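Hypothetical protein SO2946 (Shewanella oneidensis, PDB 2A5Z) is of unknown function but binds magnesium and has a jelly-roll fold with a carbohydrate-binding module, so it may recognise sugars. Local coordinates at residues 105-108 with 109-113; 153-157 with 158-162; 234-238 with 239-243. All coordinates share one frame; numbering follows the deposited sequence.

Followed from the N terminus, the three contacts come in series along the chain: none encloses or crosses another. Interaction 1 (105-113) is a turn at the end of strand 102-107, where the chain leaves one sheet for strand 119-125 of the other. Interaction 2 (153-162) closes a tight hairpin within the larger sheet, between strands 153-156 and 159-166. Interaction 3 (234-243) folds the connection from strand 230-234 to strand 245-254, another passage between the two sheets. Interactions 2 and 3 lie closer together, with centres about 17 Å apart, whereas the centre of interaction 1 is about 22 Å from that of interaction 2 and 27 Å from that of interaction 3.

Interaction 1: 105-108 with 109-113; sequences AGML and MAIFP
Met107, present as selenomethionine, meets Phe112 at the rim of its ring. Met107 SE lies 5.1 Å from the Phe112 ring centroid and 90° off the ring normal, an edge-on Met-aromatic contact. Beside it, Met107 CB reaches the same rim, 3.9 Å from Phe112 CE2. The chain then bends at its last torsion (chi3 75°), swinging the terminal methyl toward Ile111, and Met107 CE comes to rest 3.7 Å from Ile111 CD1, the two side chains crossing at about a right angle. A long, unbranched, flexible residue suits this place because it can follow a ring edge and still turn to a second partner. Ile111 sets CG1 over one face of the Phe112 ring, 3.7 Å above its plane and displaced toward the rim. What brings Ile111 and Phe112 back to Met107 is a type I turn from Met109 to Phe112, closed by Phe112 N bonding to Met109 O at 2.9 Å. Leu108 O packs into the bend, 3.3 Å from Ile111 CG1. Arg220 ties the turn down, its guanidinium hydrogen-bonded to the carbonyl oxygens of Met109 and Phe112. The cluster bridges the two sheets: Met107, at the end of strand 102-107, packs on Phe251 and Phe112 on Ala253, both of strand 245-254, while Phe112 meets Phe49 of strand 48-53 edge-to-face and Met56 of the second subunit packs on Met107 and Ile111.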
loop_
_atom_site.group_PDB
_atom_site.type_symbol
_atom_site.label_atom_id
_atom_site.label_comp_id
_atom_site.label_asym_id
_atom_site.label_seq_id
_atom_site.Cartn_x
_atom_site.Cartn_y
_atom_site.Cartn_z
ATOM N N ALA C 105 -13.275 -4.094 7.727
ATOM C CA ALA C 105 -11.946 -3.508 7.828
ATOM C C ALA C 105 -11.267 -4.097 9.055
ATOM O O ALA C 105 -11.643 -3.801 10.193
ATOM C CB ALA C 105 -12.021 -1.961 7.907
ATOM N N GLY C 106 -10.288 -4.966 8.831
ATOM C CA GLY C 106 -9.696 -5.694 9.939
ATOM C C GLY C 106 -8.338 -6.305 9.691
ATOM O O GLY C 106 -7.752 -6.147 8.609
HETATM N N MSE C 107 -7.840 -6.983 10.725
HETATM C CA MSE C 107 -6.556 -7.706 10.691
HETATM C C MSE C 107 -6.726 -9.121 11.262
HETATM O O MSE C 107 -7.740 -9.424 11.913
HETATM C CB MSE C 107 -5.461 -6.923 11.448
HETATM C CG MSE C 107 -5.034 -5.585 10.769
HETATM SE SE MSE C 107 -3.569 -4.781 11.461
HETATM C CE MSE C 107 -2.291 -5.852 10.790
ATOM N N LEU C 108 -5.745 -9.986 11.010
ATOM C CA LEU C 108 -5.738 -11.351 11.548
ATOM C C LEU C 108 -5.460 -11.361 13.052
ATOM O O LEU C 108 -4.669 -10.554 13.551
ATOM C CB LEU C 108 -4.685 -12.213 10.831
ATOM C CG LEU C 108 -4.903 -12.489 9.343
ATOM C CD1 LEU C 108 -3.583 -12.875 8.650
ATOM C CD2 LEU C 108 -5.994 -13.544 9.106
HETATM N N MSE C 109 -6.092 -12.294 13.763
HETATM C CA MSE C 109 -5.930 -12.398 15.221
HETATM C C MSE C 109 -4.620 -13.058 15.646
HETATM O O MSE C 109 -4.101 -12.760 16.735
HETATM C CB MSE C 109 -7.139 -13.111 15.842
HETATM C CG MSE C 109 -8.480 -12.419 15.499
HETATM SE SE MSE C 109 -9.955 -13.002 16.372
HETATM C CE MSE C 109 -9.508 -12.458 18.024
ATOM N N ALA C 110 -4.075 -13.924 14.788
ATOM C CA ALA C 110 -2.850 -14.684 15.097
ATOM C C ALA C 110 -1.670 -13.808 15.502
ATOM O O ALA C 110 -0.839 -14.206 16.317
ATOM C CB ALA C 110 -2.458 -15.577 13.915
ATOM N N ILE C 111 -1.614 -12.609 14.929
ATOM C CA ILE C 111 -0.517 -11.685 15.183
ATOM C C ILE C 111 -0.760 -10.802 16.410
ATOM O O ILE C 111 0.117 -10.047 16.823
ATOM C CB ILE C 111 -0.204 -10.814 13.926
ATOM C CG1 ILE C 111 -1.404 -9.940 13.553
ATOM C CG2 ILE C 111 0.244 -11.705 12.747
ATOM C CD1 ILE C 111 -1.074 -8.817 12.581
ATOM N N PHE C 112 -1.964 -10.887 16.976
ATOM C CA PHE C 112 -2.304 -10.129 18.180
ATOM C C PHE C 112 -2.744 -11.105 19.281
ATOM O O PHE C 112 -3.931 -11.207 19.592
ATOM C CB PHE C 112 -3.398 -9.084 17.901
ATOM C CG PHE C 112 -3.021 -8.052 16.859
ATOM C CD1 PHE C 112 -1.917 -7.217 17.041
ATOM C CD2 PHE C 112 -3.783 -7.909 15.700
ATOM C CE1 PHE C 112 -1.564 -6.266 16.076
ATOM C CE2 PHE C 112 -3.450 -6.956 14.739
ATOM C CZ PHE C 112 -2.339 -6.134 14.922
ATOM N N PRO C 113 -1.787 -11.844 19.867
ATOM C CA PRO C 113 -2.168 -12.722 20.964
ATOM C C PRO C 113 -2.549 -11.866 22.184
ATOM O O PRO C 113 -2.263 -10.660 22.200
ATOM C CB PRO C 113 -0.897 -13.539 21.215
ATOM C CG PRO C 113 0.206 -12.674 20.742
ATOM C CD PRO C 113 -0.340 -11.898 19.585
#

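Interaction 2: 153-157 with 158-162; sequences LIIEN and GNAFG
A beta hairpin with a two-residue turn joins strand 153-156 to strand 159-166 through a type II' turn from Glu156 to Asn159, within the larger antiparallel sheet of the jelly roll. Asn157 takes the first corner, where the backbone needs a positive phi (59°), a conformation that asparagine tolerates better than most residues with a side chain; the flexible Gly158 takes the second. Two hydrogen-bonded pairs zip the strands together. Ile154 N gives a nearly straight bond of 2.8 Å to Phe161 O, returned by Phe161 N to Ile154 O at 2.9 Å, and next to the turn Glu156 and Asn159 exchange a second pair that is less regular: the bond from Glu156 N is bent, and Asn159 N approaches Glu156 O from above its carbonyl plane.

The side chains separate onto two faces. On one, Ile155 CG1 meets Ala160 CB at 3.9 Å, the small methyl letting the branched neighbour lie close, and Leu153 stands on the same side. On the other, Phe161 is the centre. Its ring carbon CG sits between the backbone N and the carbonyl carbon (chi1 54°), which folds the ring back over Ile154 on the partner strand. Ile154 CB lies 4.2 Å from the Phe161 centroid over a face, a CH-pi contact, and Ile154 CG2 touches Phe161 CZ at 3.7 Å. Glu156 comes instead to the ring edge, its carboxylate turned 79° from the ring plane, with OE1 3.6 Å from Phe161 CZ; an oxygen there probably gains from the slightly positive ring hydrogens. Tyr210 of strand 208-213 also packs on Phe161. Beside the turn, a water donates to Glu156 O at 2.7 Å and accepts a hydrogen bond from Asn159 ND2.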
loop_
_atom_site.group_PDB
_atom_site.type_symbol
_atom_site.label_atom_id
_atom_site.label_comp_id
_atom_site.label_asym_id
_atom_site.label_seq_id
_atom_site.Cartn_x
_atom_site.Cartn_y
_atom_site.Cartn_z
ATOM N N LEU C 153 -18.159 -4.597 20.701
ATOM C CA LEU C 153 -19.365 -3.772 20.661
ATOM C C LEU C 153 -20.201 -4.181 19.457
ATOM O O LEU C 153 -19.771 -4.044 18.309
ATOM C CB LEU C 153 -19.050 -2.278 20.606
ATOM C CG LEU C 153 -20.280 -1.382 20.845
ATOM C CD1 LEU C 153 -20.554 -1.199 22.343
ATOM C CD2 LEU C 153 -20.126 -0.032 20.157
ATOM N N ILE C 154 -21.387 -4.703 19.734
ATOM C CA ILE C 154 -22.287 -5.164 18.692
ATOM C C ILE C 154 -23.412 -4.145 18.524
ATOM O O ILE C 154 -23.926 -3.614 19.501
ATOM C CB ILE C 154 -22.858 -6.571 19.028
ATOM C CG1 ILE C 154 -21.722 -7.600 19.135
ATOM C CG2 ILE C 154 -23.912 -7.016 17.984
ATOM C CD1 ILE C 154 -22.054 -8.791 20.047
ATOM N N ILE C 155 -23.775 -3.857 17.282
ATOM C CA ILE C 155 -24.873 -2.946 17.011
ATOM C C ILE C 155 -25.896 -3.669 16.148
ATOM O O ILE C 155 -25.623 -3.980 14.994
ATOM C CB ILE C 155 -24.380 -1.640 16.320
ATOM C CG1 ILE C 155 -23.353 -0.914 17.213
ATOM C CG2 ILE C 155 -25.576 -0.735 15.948
ATOM C CD1 ILE C 155 -22.579 0.205 16.530
ATOM N N GLU C 156 -27.058 -3.961 16.728
ATOM C CA GLU C 156 -28.184 -4.523 15.983
ATOM C C GLU C 156 -29.299 -3.491 15.923
ATOM O O GLU C 156 -29.796 -3.045 16.961
ATOM C CB GLU C 156 -28.697 -5.807 16.635
ATOM C CG GLU C 156 -27.648 -6.896 16.729
ATOM C CD GLU C 156 -28.167 -8.173 17.359
ATOM O OE1 GLU C 156 -29.031 -8.103 18.263
ATOM O OE2 GLU C 156 -27.697 -9.252 16.953
ATOM N N ASN C 157 -29.696 -3.115 14.709
ATOM C CA ASN C 157 -30.694 -2.085 14.534
ATOM C C ASN C 157 -30.157 -0.803 15.213
ATOM O O ASN C 157 -29.010 -0.417 14.982
ATOM C CB ASN C 157 -32.026 -2.581 15.122
ATOM C CG ASN C 157 -33.239 -1.940 14.476
ATOM O OD1 ASN C 157 -33.131 -0.954 13.742
ATOM N ND2 ASN C 157 -34.413 -2.495 14.766
ATOM N N GLY C 158 -30.946 -0.163 16.067
ATOM C CA GLY C 158 -30.495 1.066 16.713
ATOM C C GLY C 158 -29.868 0.878 18.083
ATOM O O GLY C 158 -29.678 1.853 18.814
ATOM N N ASN C 159 -29.553 -0.372 18.432
ATOM C CA ASN C 159 -29.070 -0.716 19.770
ATOM C C ASN C 159 -27.623 -1.188 19.787
ATOM O O ASN C 159 -27.272 -2.115 19.070
ATOM C CB ASN C 159 -29.962 -1.801 20.393
ATOM C CG ASN C 159 -31.378 -1.319 20.645
ATOM O OD1 ASN C 159 -31.583 -0.223 21.159
ATOM N ND2 ASN C 159 -32.361 -2.142 20.286
ATOM N N ALA C 160 -26.802 -0.542 20.613
ATOM C CA ALA C 160 -25.419 -0.963 20.837
ATOM C C ALA C 160 -25.297 -1.672 22.182
ATOM O O ALA C 160 -25.953 -1.291 23.159
ATOM C CB ALA C 160 -24.478 0.235 20.790
ATOM N N PHE C 161 -24.448 -2.695 22.227
ATOM C CA PHE C 161 -24.209 -3.440 23.451
ATOM C C PHE C 161 -22.938 -4.243 23.313
ATOM O O PHE C 161 -22.586 -4.677 22.210
ATOM C CB PHE C 161 -25.383 -4.377 23.787
ATOM C CG PHE C 161 -25.772 -5.319 22.667
ATOM C CD1 PHE C 161 -25.281 -6.619 22.629
ATOM C CD2 PHE C 161 -26.652 -4.914 21.674
ATOM C CE1 PHE C 161 -25.643 -7.495 21.598
ATOM C CE2 PHE C 161 -27.025 -5.786 20.638
ATOM C CZ PHE C 161 -26.516 -7.077 20.604
ATOM N N GLY C 162 -22.255 -4.431 24.435
ATOM C CA GLY C 162 -21.136 -5.351 24.506
ATOM C C GLY C 162 -21.700 -6.756 24.577
ATOM O O GLY C 162 -22.766 -6.981 25.159
HETATM O O HOH W 1 -31.697 -4.284 18.410
#

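Interaction 3: 234-238 with 239-243; sequences CKTAT and AGISL
Thr238 and Ile241, which touch each other across this loop, both grip one polar atom, Ser95 OG: the hydroxyl gives its proton to Thr238 O and receives the backbone N-H of Ile241. One serine thereby satisfies a carbonyl and an amide on the two limbs of the bend. Between them Gly240 makes the corner at positive phi (92°), where a side chain would be jammed against the preceding carbonyl oxygen, so glycine fits the place.

Inside the bend the contacts are van der Waals packing, with Ile241 as the main bridging side chain. Its CG1 stands beside the backbone N, opposite the carbonyl carbon (chi1 -58°), and the chain extends from there (chi2 174°), carrying the CD1 methyl into the concave side of the loop. There Ile241 CD1 touches three residues of the other limb. It lies 3.4 Å from Thr238 OG1, the two side chains approaching obliquely, and 3.9 Å from Cys234 SG; Thr236 OG1 is 4.0 Å away, its side chain crossing that of Ile241 at about a right angle. Sulfur is a soft, weakly polar neighbour for a methyl, which suits Cys234 to this buried spot. Deeper in, Leu243 lays both its methyls against Cys234: CD2 lies 4.1 Å from Cys234 CB, and CD1 3.8 Å from Cys234 N.

Around the base, Gln134 of strand 134-137 packs on Ile241 and Leu243, and the backbones of Cys234 and Leu243 are hydrogen-bonded to those of Ala101 and Ile93 respectively. The loop leads from strand 230-234 in one sheet to strand 245-254 in the other, the kind of sheet-to-sheet connection from which a jelly-roll sandwich is built.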
loop_
_atom_site.group_PDB
_atom_site.type_symbol
_atom_site.label_atom_id
_atom_site.label_comp_id
_atom_site.label_asym_id
_atom_site.label_seq_id
_atom_site.Cartn_x
_atom_site.Cartn_y
_atom_site.Cartn_z
ATOM N N CYS C 234 -25.557 -6.809 6.311
ATOM C CA CYS C 234 -27.007 -6.880 6.159
ATOM C C CYS C 234 -27.448 -8.335 6.235
ATOM O O CYS C 234 -26.951 -9.171 5.486
ATOM C CB CYS C 234 -27.455 -6.250 4.845
ATOM S SG CYS C 234 -29.260 -6.166 4.691
ATOM N N LYS C 235 -28.372 -8.628 7.146
ATOM C CA LYS C 235 -28.827 -9.996 7.391
ATOM C C LYS C 235 -29.860 -10.488 6.383
ATOM O O LYS C 235 -30.145 -11.684 6.327
ATOM C CB LYS C 235 -29.404 -10.126 8.797
ATOM C CG LYS C 235 -28.361 -10.091 9.907
ATOM C CD LYS C 235 -28.984 -10.425 11.258
ATOM C CE LYS C 235 -29.778 -9.248 11.801
ATOM N NZ LYS C 235 -30.479 -9.611 13.063
ATOM N N THR C 236 -30.428 -9.568 5.606
ATOM C CA THR C 236 -31.462 -9.915 4.631
ATOM C C THR C 236 -30.992 -9.702 3.192
ATOM O O THR C 236 -29.941 -9.087 2.939
ATOM C CB THR C 236 -32.776 -9.126 4.859
ATOM O OG1 THR C 236 -32.579 -7.747 4.518
ATOM C CG2 THR C 236 -33.254 -9.251 6.310
ATOM N N ALA C 237 -31.788 -10.212 2.257
ATOM C CA ALA C 237 -31.480 -10.133 0.844
ATOM C C ALA C 237 -32.176 -8.943 0.177
ATOM O O ALA C 237 -32.525 -9.009 -1.004
ATOM C CB ALA C 237 -31.858 -11.446 0.152
ATOM N N THR C 238 -32.380 -7.852 0.918
ATOM C CA THR C 238 -32.957 -6.656 0.297
ATOM C C THR C 238 -31.925 -5.528 0.159
ATOM O O THR C 238 -31.234 -5.179 1.120
ATOM C CB THR C 238 -34.310 -6.183 0.947
ATOM O OG1 THR C 238 -34.114 -5.004 1.734
ATOM C CG2 THR C 238 -34.963 -7.284 1.780
ATOM N N ALA C 239 -31.809 -4.995 -1.054
ATOM C CA ALA C 239 -30.825 -3.954 -1.362
ATOM C C ALA C 239 -31.316 -2.572 -0.940
ATOM O O ALA C 239 -32.507 -2.375 -0.737
ATOM C CB ALA C 239 -30.493 -3.964 -2.846
ATOM N N GLY C 240 -30.386 -1.626 -0.806
ATOM C CA GLY C 240 -30.736 -0.238 -0.526
ATOM C C GLY C 240 -30.787 0.128 0.949
ATOM O O GLY C 240 -31.044 1.284 1.294
ATOM N N ILE C 241 -30.557 -0.854 1.818
ATOM C CA ILE C 241 -30.491 -0.598 3.250
ATOM C C ILE C 241 -29.103 -0.064 3.582
ATOM O O ILE C 241 -28.100 -0.730 3.305
ATOM C CB ILE C 241 -30.761 -1.870 4.095
ATOM C CG1 ILE C 241 -32.133 -2.459 3.777
ATOM C CG2 ILE C 241 -30.616 -1.561 5.597
ATOM C CD1 ILE C 241 -32.400 -3.793 4.462
ATOM N N SER C 242 -29.054 1.136 4.163
ATOM C CA SER C 242 -27.788 1.718 4.613
ATOM C C SER C 242 -27.242 0.946 5.807
ATOM O O SER C 242 -27.999 0.559 6.713
ATOM C CB SER C 242 -27.949 3.195 4.986
ATOM O OG SER C 242 -28.191 4.004 3.846
ATOM N N LEU C 243 -25.936 0.700 5.785
ATOM C CA LEU C 243 -25.227 0.112 6.925
ATOM C C LEU C 243 -24.403 1.212 7.588
ATOM O O LEU C 243 -24.598 2.392 7.292
ATOM C CB LEU C 243 -24.359 -1.079 6.473
ATOM C CG LEU C 243 -25.105 -2.191 5.701
ATOM C CD1 LEU C 243 -24.199 -3.380 5.420
ATOM C CD2 LEU C 243 -26.373 -2.646 6.425
#